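Local coordinates for protein Glp_546_48378_50642 (Giardia intestinalis, PDB 2QVW) that cleaves double-stranded RNA into 21 to 23 base-pair siRNAs for RNA interference, as a manganese-binding Dicer ribonuclease, at residues G17-L29 with A110-L124. Sequence-based numbering, arbitrary orientation.
Sequences GPSHWLLLLDTHL and ATLAFLPLLSPTSPL
D26 OD1 accepts a hydrogen bond from T111 N, 2.7 Å away. T27 OG1 donates a second to the same OD1, from the opposite face of the carboxylate plane. Both donors stand well out of that plane, so together they hold OD1 and probably limit the rotation of the group. With chi1 at 74°, D26 CG lies between the backbone N and the carbonyl carbon, which brings OD1 to T111 N. In return, D26 N donates to T111 O. Antiparallel strand bonds follow. L24 N meets A113 O at 3.2 Å, and L22 N meets L115 O at 2.8 Å. The return bond from A113 N to L24 O lies in the carbonyl plane, on a lone pair. At the far end, CD of P120 sits over one face of the H20 ring, a CH-pi contact 4.2 Å from the centroid. On one sheet face, L23 lies side by side with F114, its CD1 on ring atom CE1, while L25 CD2 packs on L112 CB. W21 continues this face toward helix 60-77. On the other face, the L22 and L124 side chains cross at about a right angle, CD2 touching CD1. Strand 112-117 thus forms one edge of the antiparallel sheet, next to strand 18-25. Backbone bonds and aliphatic packing hold it there, with the D26 carboxylate tying down its entry.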
ATOM      1  N   GLY A  17       2.435  -9.500 -28.703  1.00 32.79           N
ATOM      2  CA  GLY A  17       3.588  -9.805 -27.885  1.00 32.52           C
ATOM      3  C   GLY A  17       4.096  -8.665 -27.032  1.00 32.44           C
ATOM      4  O   GLY A  17       3.472  -7.601 -26.957  1.00 32.68           O
ATOM      5  N   PRO A  18       5.243  -8.876 -26.361  1.00 32.16           N
ATOM      6  CA  PRO A  18       5.926  -7.927 -25.475  1.00 31.90           C
ATOM      7  C   PRO A  18       6.944  -6.992 -26.159  1.00 31.72           C
ATOM      8  O   PRO A  18       7.722  -7.415 -27.019  1.00 31.80           O
ATOM      9  CB  PRO A  18       6.596  -8.848 -24.474  1.00 31.82           C
ATOM     10  CG  PRO A  18       7.043  -9.985 -25.358  1.00 32.08           C
ATOM     11  CD  PRO A  18       5.813 -10.230 -26.203  1.00 32.02           C
ATOM     12  N   SER A  19       6.930  -5.723 -25.754  1.00 31.26           N
ATOM     13  CA  SER A  19       7.834  -4.709 -26.284  1.00 30.87           C
ATOM     14  C   SER A  19       8.525  -4.069 -25.089  1.00 30.48           C
ATOM     15  O   SER A  19       7.878  -3.431 -24.261  1.00 30.80           O
ATOM     16  CB  SER A  19       7.047  -3.658 -27.049  1.00 30.86           C
ATOM     17  OG  SER A  19       7.908  -2.677 -27.580  1.00 31.57           O
ATOM     18  N   HIS A  20       9.842  -4.229 -25.005  1.00 30.02           N
ATOM     19  CA  HIS A  20      10.619  -3.708 -23.879  1.00 29.57           C
ATOM     20  C   HIS A  20      11.300  -2.363 -24.119  1.00 28.96           C
ATOM     21  O   HIS A  20      11.759  -2.076 -25.226  1.00 28.92           O
ATOM     22  CB  HIS A  20      11.658  -4.759 -23.475  1.00 29.85           C
ATOM     23  CG  HIS A  20      11.085  -6.134 -23.335  1.00 30.71           C
ATOM     24  ND1 HIS A  20      10.292  -6.507 -22.271  1.00 31.07           N
ATOM     25  CD2 HIS A  20      11.133  -7.205 -24.158  1.00 31.08           C
ATOM     26  CE1 HIS A  20       9.874  -7.747 -22.447  1.00 31.43           C
ATOM     27  NE2 HIS A  20      10.371  -8.194 -23.586  1.00 31.10           N
ATOM     28  N   TRP A  21      11.361  -1.545 -23.070  1.00 28.37           N
ATOM     29  CA  TRP A  21      11.983  -0.226 -23.149  1.00 27.70           C
ATOM     30  C   TRP A  21      12.674   0.129 -21.853  1.00 27.53           C
ATOM     31  O   TRP A  21      12.297  -0.360 -20.794  1.00 27.46           O
ATOM     32  CB  TRP A  21      10.942   0.851 -23.419  1.00 27.65           C
ATOM     33  CG  TRP A  21      10.058   0.574 -24.570  1.00 26.97           C
ATOM     34  CD1 TRP A  21       9.015  -0.311 -24.612  1.00 26.39           C
ATOM     35  CD2 TRP A  21      10.115   1.193 -25.865  1.00 26.64           C
ATOM     36  NE1 TRP A  21       8.416  -0.278 -25.858  1.00 26.12           N
ATOM     37  CE2 TRP A  21       9.070   0.635 -26.644  1.00 26.15           C
ATOM     38  CE3 TRP A  21      10.946   2.166 -26.445  1.00 27.32           C
ATOM     39  CZ2 TRP A  21       8.836   1.018 -27.967  1.00 26.51           C
ATOM     40  CZ3 TRP A  21      10.712   2.545 -27.764  1.00 26.99           C
ATOM     41  CH2 TRP A  21       9.665   1.970 -28.508  1.00 26.63           C
ATOM     42  N   LEU A  22      13.683   0.987 -21.941  1.00 27.53           N
ATOM     43  CA  LEU A  22      14.406   1.429 -20.753  1.00 27.75           C
ATOM     44  C   LEU A  22      13.988   2.859 -20.449  1.00 28.12           C
ATOM     45  O   LEU A  22      14.366   3.784 -21.163  1.00 28.44           O
ATOM     46  CB  LEU A  22      15.925   1.376 -20.973  1.00 27.42           C
ATOM     47  CG  LEU A  22      16.780   2.119 -19.932  1.00 27.75           C
ATOM     48  CD1 LEU A  22      16.567   1.528 -18.554  1.00 27.61           C
ATOM     49  CD2 LEU A  22      18.239   2.041 -20.308  1.00 27.97           C
ATOM     50  N   LEU A  23      13.208   3.036 -19.392  1.00 28.38           N
ATOM     51  CA  LEU A  23      12.752   4.359 -19.025  1.00 28.70           C
ATOM     52  C   LEU A  23      13.707   5.052 -18.077  1.00 29.20           C
ATOM     53  O   LEU A  23      14.001   4.549 -16.999  1.00 29.54           O
ATOM     54  CB  LEU A  23      11.359   4.300 -18.392  1.00 28.44           C
ATOM     55  CG  LEU A  23      10.875   5.625 -17.787  1.00 28.66           C
ATOM     56  CD1 LEU A  23      11.068   6.770 -18.768  1.00 29.00           C
ATOM     57  CD2 LEU A  23       9.428   5.488 -17.411  1.00 29.04           C
ATOM     58  N   LEU A  24      14.179   6.224 -18.485  1.00 29.62           N
ATOM     59  CA  LEU A  24      15.098   7.011 -17.680  1.00 30.07           C
ATOM     60  C   LEU A  24      14.355   8.189 -17.070  1.00 30.80           C
ATOM     61  O   LEU A  24      13.825   9.038 -17.784  1.00 31.06           O
ATOM     62  CB  LEU A  24      16.247   7.516 -18.554  1.00 29.80           C
ATOM     63  CG  LEU A  24      16.999   6.404 -19.298  1.00 29.42           C
ATOM     64  CD1 LEU A  24      18.027   7.002 -20.239  1.00 28.69           C
ATOM     65  CD2 LEU A  24      17.658   5.477 -18.285  1.00 29.06           C
ATOM     66  N   LEU A  25      14.308   8.227 -15.746  1.00 31.68           N
ATOM     67  CA  LEU A  25      13.643   9.306 -15.040  1.00 32.64           C
ATOM     68  C   LEU A  25      14.660  10.098 -14.252  1.00 33.46           C
ATOM     69  O   LEU A  25      15.591   9.537 -13.684  1.00 33.74           O
ATOM     70  CB  LEU A  25      12.600   8.753 -14.084  1.00 32.46           C
ATOM     71  CG  LEU A  25      11.344   8.199 -14.733  1.00 32.82           C
ATOM     72  CD1 LEU A  25      10.366   7.790 -13.650  1.00 32.95           C
ATOM     73  CD2 LEU A  25      10.730   9.259 -15.630  1.00 33.50           C
ATOM     74  N   ASP A  26      14.475  11.408 -14.216  1.00 34.46           N
ATOM     75  CA  ASP A  26      15.377  12.274 -13.483  1.00 35.47           C
ATOM     76  C   ASP A  26      14.919  12.386 -12.044  1.00 36.12           C
ATOM     77  O   ASP A  26      15.399  13.238 -11.309  1.00 36.57           O
ATOM     78  CB  ASP A  26      15.400  13.664 -14.115  1.00 35.65           C
ATOM     79  CG  ASP A  26      14.141  14.459 -13.827  1.00 36.88           C
ATOM     80  OD1 ASP A  26      13.042  13.860 -13.822  1.00 39.02           O
ATOM     81  OD2 ASP A  26      14.250  15.689 -13.621  1.00 38.26           O
ATOM     82  N   THR A  27      13.989  11.530 -11.637  1.00 36.84           N
ATOM     83  CA  THR A  27      13.481  11.588 -10.273  1.00 37.79           C
ATOM     84  C   THR A  27      13.313  10.212  -9.632  1.00 38.24           C
ATOM     85  O   THR A  27      13.247   9.193 -10.328  1.00 38.47           O
ATOM     86  CB  THR A  27      12.125  12.317 -10.219  1.00 37.88           C
ATOM     87  OG1 THR A  27      12.126  13.408 -11.145  1.00 38.24           O
ATOM     88  CG2 THR A  27      11.892  12.876  -8.836  1.00 38.27           C
ATOM     89  N   HIS A  28      13.245  10.204  -8.299  1.00 38.88           N
ATOM     90  CA  HIS A  28      13.077   8.977  -7.514  1.00 39.56           C
ATOM     91  C   HIS A  28      11.606   8.725  -7.220  1.00 38.95           C
ATOM     92  O   HIS A  28      10.984   9.438  -6.440  1.00 38.66           O
ATOM     93  CB  HIS A  28      13.834   9.082  -6.185  1.00 40.37           C
ATOM     94  CG  HIS A  28      15.307   9.311  -6.339  1.00 44.10           C
ATOM     95  ND1 HIS A  28      16.174   8.327  -6.770  1.00 47.31           N
ATOM     96  CD2 HIS A  28      16.064  10.414  -6.129  1.00 46.89           C
ATOM     97  CE1 HIS A  28      17.400   8.817  -6.819  1.00 48.13           C
ATOM     98  NE2 HIS A  28      17.361  10.081  -6.435  1.00 48.08           N
ATOM     99  N   LEU A  29      11.053   7.698  -7.849  1.00 38.44           N
ATOM    100  CA  LEU A  29       9.650   7.346  -7.652  1.00 37.77           C
ATOM    101  C   LEU A  29       9.534   5.864  -7.300  1.00 37.37           C
ATOM    102  O   LEU A  29       8.642   5.168  -7.793  1.00 37.52           O
ATOM    103  CB  LEU A  29       8.852   7.625  -8.930  1.00 37.65           C
ATOM    104  CG  LEU A  29       8.929   9.031  -9.526  1.00 37.96           C
ATOM    105  CD1 LEU A  29       8.163   9.064 -10.833  1.00 37.53           C
ATOM    106  CD2 LEU A  29       8.365  10.044  -8.547  1.00 38.92           C
ATOM    107  N   ALA A 110       8.844  15.382 -13.723  1.00 47.00           N
ATOM    108  CA  ALA A 110       9.783  14.362 -14.156  1.00 44.67           C
ATOM    109  C   ALA A 110      10.140  14.470 -15.625  1.00 42.90           C
ATOM    110  O   ALA A 110       9.342  14.902 -16.450  1.00 42.67           O
ATOM    111  CB  ALA A 110       9.218  12.975 -13.867  1.00 44.85           C
ATOM    112  N   THR A 111      11.359  14.065 -15.937  1.00 40.64           N
ATOM    113  CA  THR A 111      11.863  14.078 -17.297  1.00 38.56           C
ATOM    114  C   THR A 111      12.044  12.615 -17.671  1.00 37.24           C
ATOM    115  O   THR A 111      12.696  11.867 -16.944  1.00 36.73           O
ATOM    116  CB  THR A 111      13.214  14.784 -17.359  1.00 38.49           C
ATOM    117  OG1 THR A 111      13.066  16.126 -16.890  1.00 38.23           O
ATOM    118  CG2 THR A 111      13.743  14.807 -18.769  1.00 38.29           C
ATOM    119  N   LEU A 112      11.468  12.205 -18.794  1.00 35.88           N
ATOM    120  CA  LEU A 112      11.575  10.815 -19.217  1.00 34.53           C
ATOM    121  C   LEU A 112      12.050  10.592 -20.653  1.00 33.70           C
ATOM    122  O   LEU A 112      11.726  11.363 -21.547  1.00 33.35           O
ATOM    123  CB  LEU A 112      10.234  10.094 -18.992  1.00 34.44           C
ATOM    124  CG  LEU A 112       8.906  10.635 -19.520  1.00 34.07           C
ATOM    125  CD1 LEU A 112       7.833   9.576 -19.375  1.00 33.95           C
ATOM    126  CD2 LEU A 112       8.511  11.875 -18.753  1.00 33.90           C
ATOM    127  N   ALA A 113      12.824   9.526 -20.855  1.00 33.02           N
ATOM    128  CA  ALA A 113      13.354   9.155 -22.172  1.00 32.39           C
ATOM    129  C   ALA A 113      13.282   7.632 -22.347  1.00 32.09           C
ATOM    130  O   ALA A 113      13.838   6.881 -21.551  1.00 32.10           O
ATOM    131  CB  ALA A 113      14.793   9.627 -22.312  1.00 32.26           C
ATOM    132  N   PHE A 114      12.603   7.179 -23.395  1.00 31.80           N
ATOM    133  CA  PHE A 114      12.451   5.752 -23.654  1.00 31.72           C
ATOM    134  C   PHE A 114      13.468   5.216 -24.657  1.00 32.18           C
ATOM    135  O   PHE A 114      13.699   5.813 -25.711  1.00 32.11           O
ATOM    136  CB  PHE A 114      11.041   5.470 -24.160  1.00 31.36           C
ATOM    137  CG  PHE A 114       9.970   5.914 -23.221  1.00 30.45           C
ATOM    138  CD1 PHE A 114       9.778   5.270 -22.013  1.00 29.82           C
ATOM    139  CD2 PHE A 114       9.158   6.992 -23.532  1.00 29.91           C
ATOM    140  CE1 PHE A 114       8.787   5.695 -21.121  1.00 29.09           C
ATOM    141  CE2 PHE A 114       8.163   7.424 -22.643  1.00 29.01           C
ATOM    142  CZ  PHE A 114       7.981   6.775 -21.441  1.00 28.98           C
ATOM    143  N   LEU A 115      14.080   4.085 -24.315  1.00 32.88           N
ATOM    144  CA  LEU A 115      15.062   3.442 -25.176  1.00 33.76           C
ATOM    145  C   LEU A 115      14.601   2.046 -25.520  1.00 34.78           C
ATOM    146  O   LEU A 115      13.896   1.397 -24.746  1.00 34.84           O
ATOM    147  CB  LEU A 115      16.419   3.353 -24.489  1.00 33.64           C
ATOM    148  CG  LEU A 115      17.091   4.680 -24.171  1.00 33.37           C
ATOM    149  CD1 LEU A 115      18.532   4.417 -23.771  1.00 32.57           C
ATOM    150  CD2 LEU A 115      17.035   5.588 -25.402  1.00 33.50           C
ATOM    151  N   PRO A 116      15.001   1.554 -26.692  1.00 35.88           N
ATOM    152  CA  PRO A 116      14.610   0.215 -27.125  1.00 36.89           C
ATOM    153  C   PRO A 116      15.423  -0.857 -26.421  1.00 38.28           C
ATOM    154  O   PRO A 116      16.612  -0.671 -26.150  1.00 38.55           O
ATOM    155  CB  PRO A 116      14.905   0.224 -28.619  1.00 36.57           C
ATOM    156  CG  PRO A 116      14.962   1.659 -28.966  1.00 36.23           C
ATOM    157  CD  PRO A 116      15.640   2.279 -27.792  1.00 36.06           C
ATOM    158  N   LEU A 117      14.779  -1.983 -26.132  1.00 40.06           N
ATOM    159  CA  LEU A 117      15.452  -3.094 -25.475  1.00 41.89           C
ATOM    160  C   LEU A 117      15.022  -4.391 -26.132  1.00 43.62           C
ATOM    161  O   LEU A 117      13.850  -4.566 -26.451  1.00 43.65           O
ATOM    162  CB  LEU A 117      15.116  -3.126 -23.979  1.00 41.37           C
ATOM    163  CG  LEU A 117      15.580  -1.941 -23.112  1.00 40.94           C
ATOM    164  CD1 LEU A 117      15.330  -2.261 -21.644  1.00 40.62           C
ATOM    165  CD2 LEU A 117      17.061  -1.667 -23.334  1.00 40.81           C
ATOM    166  N   LEU A 118      15.975  -5.296 -26.332  1.00 45.80           N
ATOM    167  CA  LEU A 118      15.709  -6.590 -26.955  1.00 47.98           C
ATOM    168  C   LEU A 118      15.152  -7.564 -25.921  1.00 49.21           C
ATOM    169  O   LEU A 118      14.209  -8.304 -26.193  1.00 49.35           O
ATOM    170  CB  LEU A 118      17.001  -7.153 -27.550  1.00 48.23           C
ATOM    171  CG  LEU A 118      17.904  -6.139 -28.271  1.00 49.78           C
ATOM    172  CD1 LEU A 118      19.087  -6.869 -28.907  1.00 50.97           C
ATOM    173  CD2 LEU A 118      17.115  -5.388 -29.340  1.00 50.21           C
ATOM    174  N   SER A 119      15.747  -7.550 -24.736  1.00 50.79           N
ATOM    175  CA  SER A 119      15.330  -8.416 -23.646  1.00 52.35           C
ATOM    176  C   SER A 119      15.378  -7.650 -22.326  1.00 53.42           C
ATOM    177  O   SER A 119      16.150  -6.705 -22.178  1.00 53.58           O
ATOM    178  CB  SER A 119      16.244  -9.648 -23.585  1.00 52.44           C
ATOM    179  OG  SER A 119      17.615  -9.293 -23.680  1.00 52.95           O
ATOM    180  N   PRO A 120      14.549  -8.043 -21.349  1.00 54.51           N
ATOM    181  CA  PRO A 120      14.556  -7.344 -20.062  1.00 55.47           C
ATOM    182  C   PRO A 120      15.922  -7.347 -19.369  1.00 56.41           C
ATOM    183  O   PRO A 120      16.152  -6.587 -18.431  1.00 56.37           O
ATOM    184  CB  PRO A 120      13.495  -8.095 -19.264  1.00 55.55           C
ATOM    185  CG  PRO A 120      13.565  -9.478 -19.834  1.00 55.15           C
ATOM    186  CD  PRO A 120      13.646  -9.203 -21.308  1.00 54.63           C
ATOM    187  N   THR A 121      16.830  -8.187 -19.854  1.00 57.55           N
ATOM    188  CA  THR A 121      18.161  -8.311 -19.275  1.00 58.75           C
ATOM    189  C   THR A 121      19.245  -7.560 -20.055  1.00 59.29           C
ATOM    190  O   THR A 121      20.265  -7.155 -19.488  1.00 59.63           O
ATOM    191  CB  THR A 121      18.549  -9.786 -19.182  1.00 58.83           C
ATOM    192  OG1 THR A 121      18.580 -10.348 -20.498  1.00 59.51           O
ATOM    193  CG2 THR A 121      17.527 -10.550 -18.359  1.00 58.79           C
ATOM    194  N   SER A 122      19.028  -7.376 -21.353  1.00 59.83           N
ATOM    195  CA  SER A 122      19.997  -6.683 -22.197  1.00 60.40           C
ATOM    196  C   SER A 122      20.479  -5.389 -21.550  1.00 60.65           C
ATOM    197  O   SER A 122      19.700  -4.654 -20.948  1.00 60.60           O
ATOM    198  CB  SER A 122      19.390  -6.388 -23.572  1.00 60.48           C
ATOM    199  OG  SER A 122      18.205  -5.628 -23.452  1.00 60.54           O
ATOM    200  N   PRO A 123      21.784  -5.101 -21.654  1.00 60.91           N
ATOM    201  CA  PRO A 123      22.362  -3.886 -21.073  1.00 61.13           C
ATOM    202  C   PRO A 123      21.991  -2.665 -21.901  1.00 61.37           C
ATOM    203  O   PRO A 123      21.282  -2.780 -22.903  1.00 61.47           O
ATOM    204  CB  PRO A 123      23.860  -4.166 -21.117  1.00 61.13           C
ATOM    205  CG  PRO A 123      23.993  -4.923 -22.397  1.00 60.99           C
ATOM    206  CD  PRO A 123      22.824  -5.898 -22.328  1.00 60.89           C
ATOM    207  N   LEU A 124      22.467  -1.498 -21.482  1.00 61.44           N
ATOM    208  CA  LEU A 124      22.184  -0.268 -22.209  1.00 61.32           C
ATOM    209  C   LEU A 124      23.299   0.037 -23.196  1.00 61.09           C
ATOM    210  O   LEU A 124      24.442   0.265 -22.799  1.00 61.09           O
ATOM    211  CB  LEU A 124      22.043   0.905 -21.248  1.00 61.39           C
ATOM    212  CG  LEU A 124      22.003   2.244 -21.986  1.00 61.67           C
ATOM    213  CD1 LEU A 124      20.829   2.249 -22.954  1.00 62.21           C
ATOM    214  CD2 LEU A 124      21.897   3.387 -20.994  1.00 61.60           C
TER